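Local coordinates for protein major extracellular endoglucanase (Xanthomonas campestris pv. campestris, PDB 4TUF) that hydrolyses internal beta-1,4-glucosidic linkages in cellulose, lichenin and cereal beta-glucans, using the family 5 TIM-barrel catalytic domain that makes up this chain, at residues Ala130-Asp135 against Thr171-Ala176; Leu152-Glu157 against Ala182-Val187; Gly323-Arg326 against Ser331-Gln334. All blocks are in the same frame, centred on the assembly; numbering follows the deposited sequence.

Contact 1: residues Ala130-Asp135 against Thr171-Ala176; sequences AQWLAD and TDWNKA. With 2HP (dihydrogenphosphate ion), chain G; 2HP (dihydrogenphosphate ion), chain H.
Two successive helices of the TIM-barrel shell, 129-143 and 173-187, meet here through Trp132 on one side and Trp173 and Ala176 on the other. Trp132 has CG anti to the backbone N (chi1 175°), and its six-membered ring is carried across to the second helix. The six-membered rings of the two tryptophans meet obliquely. Trp132 CH2 lies 3.9 Å from Trp173 CZ3, and the two indole side chains cross at about a right angle. The carbonyl oxygen of Ala176 lies at the edge of the Trp132 ring, in its plane, with Ala176 O 3.2 Å from Trp132 CH2. The methyl group is looser, with Ala176 CB 4.2 Å from Trp132 CZ3. The indole nitrogens bond elsewhere: Trp132 NE1 to Leu154 O, and Trp173 NE1 to Glu196 O.

Two dihydrogenphosphate ions sit on the far sides of the pair. Gln131 NE2 donates a nearly straight bond to O4 of the chain G ion (2.9 Å, 164°). Asp135 OD1 lies 2.8 Å from O1 of the same ion. Asp135 OD2 is hydrogen-bonded to Tyr127 OH. At the chain H ion, Asp172 OD2 is 2.8 Å from O3. Lys175 meets this ion through its aliphatic carbons, while its NZ forms a salt bridge with Glu178.

The contact is buried and mostly aromatic, with the Ala176 backbone and methyl beside the rings. Each indole N-H has a backbone acceptor. The place of Ala176 O at the ring edge would be consistent with a weak C-H...O attraction.

Contact 2: residues Leu152-Glu157 against Ala182-Val187; sequences LDLKNE and AAVLAV
Val184 is the residue of 182-187 that meets the other segment, and it touches Leu152 and Leu154. Its CB points from the helix toward 152-157. Beyond CB the side chain forks. CG1 stands anti to the backbone N (chi1 171°), which places CG2 beside that nitrogen and facing both leucines. Val184 CG2 makes both close contacts. It lies 3.9 Å from Leu152 CD1 and 4.1 Å from Leu154 CD2. One methyl therefore meets one branch of each leucine, and each leucine crosses the valine obliquely. The backbones stay well apart, with 8.0 Å between Leu152 CA and Val184 CA. No hydrogen bond joins the segments, so the contact is purely apolar.

Residues 155-157 lead away from the helix, to Glu157. Lys155 NZ donates to Asn156 O at 2.6 Å, from above the carbonyl plane, and it also bonds Ser119 O. Glu157, probably the catalytic proton donor, bonds Tyr238 OH and His236 ND1 through OE2.

In the barrel, strand 149-153 lies between the parallel strands 105-110 and 192-195. Helix 173-187 is the crossover of the beta-alpha-beta unit that leads from strand 149-153 to strand 192-195. Val184 also packs on Leu136 of helix 129-143 and on Ile193 of strand 192-195. Leu152 reaches Val139 of helix 129-143, and Leu154 touches Ile193, Trp173 and Ala177. The three side chains form part of the apolar layer between the barrel strands and helices 129-143 and 173-187.

Contact 3: residues Gly323-Arg326 against Ser331-Gln334; sequences GILR and SVRQ
Two backbone hydrogen bonds tie Ile324 and Arg326 to Arg333 and Ser331. Arg333 N donates to Ile324 O at 2.8 Å, almost straight at 175°. Arg326 N donates to Ser331 O, also at 2.8 Å, with a more bent angle of 157°. The bonds flank Leu325 and Val332, whose CA atoms are 4.7 Å apart. This is a single antiparallel bridge, and Leu325 with Val332 is its non-hydrogen-bonded pair. The chain turns back on itself between the two segments.

A water adds a further link. It accepts from Arg326 NH2 at 3.0 Å and from Gln334 N at 3.2 Å.

Next come the two arginines. The Arg326 chain is extended from CG to NE and runs past Ser331, whose CB lies at the edge of the guanidinium. Arg333 bends at chi2 and chi3, and its CG sits 4.3 Å above the plane of the Arg326 guanidinium, over its centre. The two guanidinium planes are 27° apart, and Arg326 NH1 is 4.0 Å from Arg333 NE. Elsewhere along the bridge the contact is apolar. Ile324 CG2 and Val332 CG1 are 4.0 Å apart, and these two side chains lie side by side and point the same way. The CD2 methyl of Leu325 meets CG2 of Val332.

Arg333 is at the N-cap position of helix 334-344, so the bridge ends where that helix begins. The two like charges lie close, but each has outside partners. Arg326 NH1 forms a salt bridge with Glu285. Arg333 NH2 forms a salt bridge with Asp335 OD2, and NH1 a hydrogen bond with Lys282 O. The carboxylates of Glu285 and Asp335 probably balance the two positive charges.

How the contacts relate
Contacts 1 and 2 are neighbours, with centres about 9 Å apart. Both use helix 173-187, and their segments alternate along the chain. They touch directly through the two tryptophans of contact 1 and residues 154-155 of contact 2. Together they join the consecutive elements helix 129-143, strand 149-153 and helix 173-187 on one side of the TIM barrel, next to the strand that leads to Glu157. Contact 3 comes later in the chain, in the last loop between strand 309-311 and the C-terminal helix 334-344. It lies on the opposite side of the chain's centre, about 36 Å from contact 1 and about 31 Å from contact 2, centre to centre.

Contact 1: residues Ala130-Asp135 against Thr171-Ala176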
loop_
_atom_site.group_PDB
_atom_site.type_symbol
_atom_site.label_atom_id
_atom_site.label_comp_id
_atom_site.label_asym_id
_atom_site.label_seq_id
_atom_site.Cartn_x
_atom_site.Cartn_y
_atom_site.Cartn_z
ATOM N N ALA A 130 -2.560 -20.673 -7.373
ATOM C CA ALA A 130 -1.963 -20.704 -8.706
ATOM C C ALA A 130 -2.318 -19.449 -9.516
ATOM O O ALA A 130 -1.447 -18.840 -10.147
ATOM C CB ALA A 130 -2.402 -21.943 -9.442
ATOM N N GLN A 131 -3.594 -19.063 -9.499
ATOM C CA GLN A 131 -4.024 -17.847 -10.184
ATOM C C GLN A 131 -3.357 -16.625 -9.566
ATOM O O GLN A 131 -2.936 -15.713 -10.275
ATOM C CB GLN A 131 -5.545 -17.689 -10.137
ATOM C CG GLN A 131 -6.311 -18.749 -10.891
ATOM C CD GLN A 131 -7.813 -18.564 -10.789
ATOM O OE1 GLN A 131 -8.465 -19.125 -9.907
ATOM N NE2 GLN A 131 -8.369 -17.770 -11.692
ATOM N N TRP A 132 -3.261 -16.617 -8.240
ATOM C CA TRP A 132 -2.608 -15.523 -7.526
ATOM C C TRP A 132 -1.168 -15.345 -7.986
ATOM O O TRP A 132 -0.769 -14.256 -8.386
ATOM C CB TRP A 132 -2.650 -15.763 -6.016
ATOM C CG TRP A 132 -1.901 -14.736 -5.231
ATOM C CD1 TRP A 132 -2.121 -13.390 -5.221
ATOM C CD2 TRP A 132 -0.814 -14.972 -4.328
ATOM N NE1 TRP A 132 -1.232 -12.771 -4.378
ATOM C CE2 TRP A 132 -0.419 -13.720 -3.815
ATOM C CE3 TRP A 132 -0.128 -16.122 -3.911
ATOM C CZ2 TRP A 132 0.621 -13.582 -2.899
ATOM C CZ3 TRP A 132 0.906 -15.984 -3.005
ATOM C CH2 TRP A 132 1.271 -14.721 -2.508
ATOM N N LEU A 133 -0.392 -16.421 -7.941
ATOM C CA LEU A 133 0.993 -16.366 -8.394
ATOM C C LEU A 133 1.085 -15.982 -9.868
ATOM O O LEU A 133 1.947 -15.186 -10.252
ATOM C CB LEU A 133 1.682 -17.704 -8.161
ATOM C CG LEU A 133 1.780 -18.143 -6.703
ATOM C CD1 LEU A 133 2.195 -19.598 -6.610
ATOM C CD2 LEU A 133 2.761 -17.262 -5.961
ATOM N N ALA A 134 0.199 -16.535 -10.694
ATOM C CA ALA A 134 0.249 -16.246 -12.125
ATOM C C ALA A 134 0.001 -14.762 -12.377
ATOM O O ALA A 134 0.618 -14.157 -13.253
ATOM C CB ALA A 134 -0.755 -17.093 -12.881
ATOM N N ASP A 135 -0.882 -14.166 -11.586
ATOM C CA ASP A 135 -1.218 -12.763 -11.773
ATOM C C ASP A 135 -0.058 -11.860 -11.353
ATOM O O ASP A 135 0.242 -10.879 -12.034
ATOM C CB ASP A 135 -2.505 -12.422 -11.016
ATOM C CG ASP A 135 -3.752 -12.997 -11.700
ATOM O OD1 ASP A 135 -3.667 -13.353 -12.902
ATOM O OD2 ASP A 135 -4.813 -13.099 -11.045
ATOM N N THR A 171 -2.894 -21.716 5.763
ATOM C CA THR A 171 -3.118 -20.402 6.357
ATOM C C THR A 171 -1.847 -19.577 6.584
ATOM O O THR A 171 -1.933 -18.388 6.889
ATOM C CB THR A 171 -3.843 -20.529 7.712
ATOM O OG1 THR A 171 -3.061 -21.331 8.604
ATOM C CG2 THR A 171 -5.211 -21.164 7.536
ATOM N N ASP A 172 -0.678 -20.193 6.448
ATOM C CA ASP A 172 0.573 -19.491 6.734
ATOM C C ASP A 172 0.934 -18.477 5.649
ATOM O O ASP A 172 1.454 -18.831 4.593
ATOM C CB ASP A 172 1.724 -20.484 6.916
ATOM C CG ASP A 172 1.790 -21.054 8.327
ATOM O OD1 ASP A 172 1.085 -20.533 9.222
ATOM O OD2 ASP A 172 2.558 -22.018 8.543
ATOM N N TRP A 173 0.671 -17.208 5.936
ATOM C CA TRP A 173 0.969 -16.119 5.016
ATOM C C TRP A 173 2.454 -16.006 4.691
ATOM O O TRP A 173 2.822 -15.641 3.571
ATOM C CB TRP A 173 0.464 -14.795 5.592
ATOM C CG TRP A 173 0.981 -13.581 4.886
ATOM C CD1 TRP A 173 1.623 -12.520 5.451
ATOM C CD2 TRP A 173 0.904 -13.299 3.480
ATOM N NE1 TRP A 173 1.952 -11.595 4.491
ATOM C CE2 TRP A 173 1.524 -12.047 3.272
ATOM C CE3 TRP A 173 0.376 -13.982 2.378
ATOM C CZ2 TRP A 173 1.636 -11.468 2.006
ATOM C CZ3 TRP A 173 0.486 -13.403 1.118
ATOM C CH2 TRP A 173 1.113 -12.160 0.946
ATOM N N ASN A 174 3.310 -16.317 5.662
ATOM C CA ASN A 174 4.753 -16.196 5.454
ATOM C C ASN A 174 5.245 -17.069 4.302
ATOM O O ASN A 174 6.032 -16.626 3.471
ATOM C CB ASN A 174 5.519 -16.544 6.732
ATOM C CG ASN A 174 5.130 -17.889 7.294
ATOM O OD1 ASN A 174 3.944 -18.190 7.441
ATOM N ND2 ASN A 174 6.128 -18.715 7.608
ATOM N N LYS A 175 4.763 -18.304 4.246
ATOM C CA LYS A 175 5.180 -19.220 3.196
ATOM C C LYS A 175 4.594 -18.826 1.844
ATOM O O LYS A 175 5.253 -18.953 0.809
ATOM C CB LYS A 175 4.777 -20.648 3.551
ATOM C CG LYS A 175 5.293 -21.092 4.907
ATOM C CD LYS A 175 6.803 -20.936 5.015
ATOM C CE LYS A 175 7.537 -22.018 4.251
ATOM N NZ LYS A 175 8.991 -21.988 4.566
ATOM N N ALA A 176 3.354 -18.347 1.853
ATOM C CA ALA A 176 2.717 -17.894 0.625
ATOM C C ALA A 176 3.442 -16.673 0.063
ATOM O O ALA A 176 3.522 -16.498 -1.152
ATOM C CB ALA A 176 1.262 -17.585 0.867
HETATM P P 2HP G . -6.268 -15.531 -14.016
HETATM O O1 2HP G . -4.784 -15.515 -14.304
HETATM O O2 2HP G . -6.531 -14.885 -12.675
HETATM O O3 2HP G . -7.006 -14.744 -15.075
HETATM O O4 2HP G . -6.765 -16.963 -14.020
HETATM P P 2HP H . 4.322 -24.748 6.253
HETATM O O1 2HP H . 4.578 -24.950 4.775
HETATM O O2 2HP H . 5.606 -24.354 6.956
HETATM O O3 2HP H . 3.303 -23.653 6.448
HETATM O O4 2HP H . 3.786 -26.040 6.834
#

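Contact 2: residues Leu152-Glu157 against Ala182-Val187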
loop_
_atom_site.group_PDB
_atom_site.type_symbol
_atom_site.label_atom_id
_atom_site.label_comp_id
_atom_site.label_asym_id
_atom_site.label_seq_id
_atom_site.Cartn_x
_atom_site.Cartn_y
_atom_site.Cartn_z
ATOM N N LEU A 152 6.376 -4.963 -6.170
ATOM C CA LEU A 152 5.029 -5.468 -5.932
ATOM C C LEU A 152 4.720 -5.685 -4.461
ATOM O O LEU A 152 5.516 -6.270 -3.722
ATOM C CB LEU A 152 4.814 -6.782 -6.688
ATOM C CG LEU A 152 3.921 -6.713 -7.927
ATOM C CD1 LEU A 152 4.138 -7.908 -8.832
ATOM C CD2 LEU A 152 2.478 -6.651 -7.490
ATOM N N ASP A 153 3.556 -5.191 -4.052
ATOM C CA ASP A 153 2.962 -5.503 -2.759
ATOM C C ASP A 153 2.143 -6.782 -2.954
ATOM O O ASP A 153 1.041 -6.730 -3.507
ATOM C CB ASP A 153 2.094 -4.333 -2.271
ATOM C CG ASP A 153 1.665 -4.471 -0.817
ATOM O OD1 ASP A 153 1.649 -5.606 -0.298
ATOM O OD2 ASP A 153 1.330 -3.434 -0.197
ATOM N N LEU A 154 2.685 -7.916 -2.505
ATOM C CA LEU A 154 2.208 -9.242 -2.916
ATOM C C LEU A 154 0.720 -9.508 -2.700
ATOM O O LEU A 154 0.078 -10.143 -3.531
ATOM C CB LEU A 154 3.003 -10.329 -2.198
ATOM C CG LEU A 154 4.497 -10.429 -2.498
ATOM C CD1 LEU A 154 5.045 -11.690 -1.868
ATOM C CD2 LEU A 154 4.783 -10.403 -3.996
ATOM N N LYS A 155 0.179 -9.031 -1.585
ATOM C CA LYS A 155 -1.234 -9.238 -1.264
ATOM C C LYS A 155 -1.671 -8.250 -0.188
ATOM O O LYS A 155 -1.016 -8.102 0.845
ATOM C CB LYS A 155 -1.476 -10.687 -0.817
ATOM C CG LYS A 155 -2.579 -10.891 0.210
ATOM C CD LYS A 155 -3.916 -11.098 -0.458
ATOM C CE LYS A 155 -4.974 -11.528 0.547
ATOM N NZ LYS A 155 -5.271 -10.501 1.575
ATOM N N ASN A 156 -2.791 -7.582 -0.411
ATOM C CA ASN A 156 -3.263 -6.573 0.520
ATOM C C ASN A 156 -3.954 -7.117 1.755
ATOM O O ASN A 156 -4.874 -7.904 1.654
ATOM C CB ASN A 156 -4.207 -5.610 -0.202
ATOM C CG ASN A 156 -4.543 -4.388 0.617
ATOM O OD1 ASN A 156 -3.699 -3.545 0.861
ATOM N ND2 ASN A 156 -5.785 -4.283 1.031
ATOM N N GLU A 157 -3.528 -6.638 2.915
ATOM C CA GLU A 157 -4.240 -6.833 4.171
ATOM C C GLU A 157 -4.632 -8.241 4.602
ATOM O O GLU A 157 -5.803 -8.511 4.848
ATOM C CB GLU A 157 -5.413 -5.873 4.263
ATOM C CG GLU A 157 -4.953 -4.435 4.228
ATOM C CD GLU A 157 -6.030 -3.468 4.618
ATOM O OE1 GLU A 157 -7.210 -3.814 4.481
ATOM O OE2 GLU A 157 -5.691 -2.360 5.059
ATOM N N ALA A 182 9.313 -15.551 -4.916
ATOM C CA ALA A 182 10.052 -16.335 -5.900
ATOM C C ALA A 182 9.502 -16.135 -7.311
ATOM O O ALA A 182 10.268 -16.002 -8.266
ATOM C CB ALA A 182 10.019 -17.811 -5.526
ATOM N N ALA A 183 8.176 -16.114 -7.436
ATOM C CA ALA A 183 7.519 -15.922 -8.722
ATOM C C ALA A 183 7.874 -14.572 -9.339
ATOM O O ALA A 183 8.275 -14.499 -10.502
ATOM C CB ALA A 183 6.010 -16.051 -8.571
ATOM N N VAL A 184 7.731 -13.506 -8.554
ATOM C CA VAL A 184 8.015 -12.163 -9.042
ATOM C C VAL A 184 9.490 -11.980 -9.409
ATOM O O VAL A 184 9.802 -11.430 -10.463
ATOM C CB VAL A 184 7.609 -11.096 -8.008
ATOM C CG1 VAL A 184 8.117 -9.723 -8.426
ATOM C CG2 VAL A 184 6.103 -11.074 -7.840
ATOM N N LEU A 185 10.397 -12.454 -8.558
ATOM C CA LEU A 185 11.826 -12.218 -8.778
ATOM C C LEU A 185 12.392 -13.074 -9.914
ATOM O O LEU A 185 13.448 -12.771 -10.468
ATOM C CB LEU A 185 12.618 -12.467 -7.492
ATOM C CG LEU A 185 12.428 -11.459 -6.352
ATOM C CD1 LEU A 185 13.358 -11.777 -5.183
ATOM C CD2 LEU A 185 12.645 -10.031 -6.836
ATOM N N ALA A 186 11.691 -14.142 -10.265
ATOM C CA ALA A 186 12.122 -14.974 -11.380
ATOM C C ALA A 186 11.953 -14.215 -12.685
ATOM O O ALA A 186 12.647 -14.483 -13.665
ATOM C CB ALA A 186 11.335 -16.273 -11.416
ATOM N N VAL A 187 11.021 -13.264 -12.687
ATOM C CA VAL A 187 10.669 -12.526 -13.892
ATOM C C VAL A 187 11.216 -11.108 -13.847
ATOM O O VAL A 187 11.657 -10.570 -14.858
ATOM C CB VAL A 187 9.146 -12.462 -14.089
ATOM C CG1 VAL A 187 8.823 -11.852 -15.424
ATOM C CG2 VAL A 187 8.546 -13.845 -14.001
#

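Contact 3: residues Gly323-Arg326 against Ser331-Gln334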
loop_
_atom_site.group_PDB
_atom_site.type_symbol
_atom_site.label_atom_id
_atom_site.label_comp_id
_atom_site.label_asym_id
_atom_site.label_seq_id
_atom_site.Cartn_x
_atom_site.Cartn_y
_atom_site.Cartn_z
ATOM N N GLY A 323 -9.697 11.736 1.835
ATOM C CA GLY A 323 -8.410 11.686 1.171
ATOM C C GLY A 323 -7.658 13.002 1.203
ATOM O O GLY A 323 -7.871 13.835 2.079
ATOM N N ILE A 324 -6.758 13.175 0.245
ATOM C CA ILE A 324 -6.045 14.429 0.089
ATOM C C ILE A 324 -6.965 15.427 -0.620
ATOM O O ILE A 324 -7.012 16.606 -0.267
ATOM C CB ILE A 324 -4.739 14.230 -0.693
ATOM C CG1 ILE A 324 -3.834 13.242 0.044
ATOM C CG2 ILE A 324 -4.008 15.538 -0.865
ATOM C CD1 ILE A 324 -3.432 13.708 1.426
ATOM N N LEU A 325 -7.714 14.939 -1.604
ATOM C CA LEU A 325 -8.728 15.754 -2.270
ATOM C C LEU A 325 -10.035 15.751 -1.487
ATOM O O LEU A 325 -10.378 14.764 -0.835
ATOM C CB LEU A 325 -8.987 15.255 -3.693
ATOM C CG LEU A 325 -7.832 15.331 -4.689
ATOM C CD1 LEU A 325 -8.225 14.645 -5.973
ATOM C CD2 LEU A 325 -7.444 16.772 -4.959
ATOM N N ARG A 326 -10.765 16.857 -1.554
ATOM C CA ARG A 326 -12.109 16.901 -1.001
ATOM C C ARG A 326 -13.096 16.290 -1.999
ATOM O O ARG A 326 -12.696 15.774 -3.040
ATOM C CB ARG A 326 -12.507 18.333 -0.650
ATOM C CG ARG A 326 -11.602 19.002 0.376
ATOM C CD ARG A 326 -12.217 20.300 0.886
ATOM N NE ARG A 326 -11.324 21.008 1.795
ATOM C CZ ARG A 326 -11.245 20.768 3.099
ATOM N NH1 ARG A 326 -12.012 19.833 3.643
ATOM N NH2 ARG A 326 -10.403 21.459 3.858
ATOM N N SER A 331 -10.226 20.336 -4.645
ATOM C CA SER A 331 -9.682 21.047 -3.488
ATOM C C SER A 331 -8.780 20.148 -2.641
ATOM O O SER A 331 -9.083 18.975 -2.420
ATOM C CB SER A 331 -10.814 21.608 -2.630
ATOM O OG SER A 331 -11.747 22.322 -3.423
ATOM N N VAL A 332 -7.675 20.711 -2.160
ATOM C CA VAL A 332 -6.683 19.937 -1.424
ATOM C C VAL A 332 -6.728 20.208 0.078
ATOM O O VAL A 332 -6.742 21.354 0.516
ATOM C CB VAL A 332 -5.253 20.218 -1.952
ATOM C CG1 VAL A 332 -4.208 19.522 -1.085
ATOM C CG2 VAL A 332 -5.128 19.772 -3.397
ATOM N N ARG A 333 -6.752 19.130 0.858
ATOM C CA ARG A 333 -6.707 19.203 2.314
ATOM C C ARG A 333 -5.322 19.625 2.797
ATOM O O ARG A 333 -4.437 18.791 2.970
ATOM C CB ARG A 333 -7.089 17.850 2.925
ATOM C CG ARG A 333 -8.537 17.436 2.705
ATOM C CD ARG A 333 -9.127 16.872 3.990
ATOM N NE ARG A 333 -8.875 17.766 5.123
ATOM C CZ ARG A 333 -9.067 17.438 6.397
ATOM N NH1 ARG A 333 -9.518 16.233 6.716
ATOM N NH2 ARG A 333 -8.806 18.317 7.355
ATOM N N GLN A 334 -5.148 20.920 3.029
ATOM C CA GLN A 334 -3.835 21.487 3.322
ATOM C C GLN A 334 -3.214 20.994 4.632
ATOM O O GLN A 334 -1.991 20.889 4.741
ATOM C CB GLN A 334 -3.933 23.011 3.346
ATOM C CG GLN A 334 -4.507 23.608 2.074
ATOM C CD GLN A 334 -3.556 23.505 0.902
ATOM O OE1 GLN A 334 -2.338 23.517 1.073
ATOM N NE2 GLN A 334 -4.108 23.400 -0.300
HETATM O O HOH W 1 -7.722 22.702 3.685
#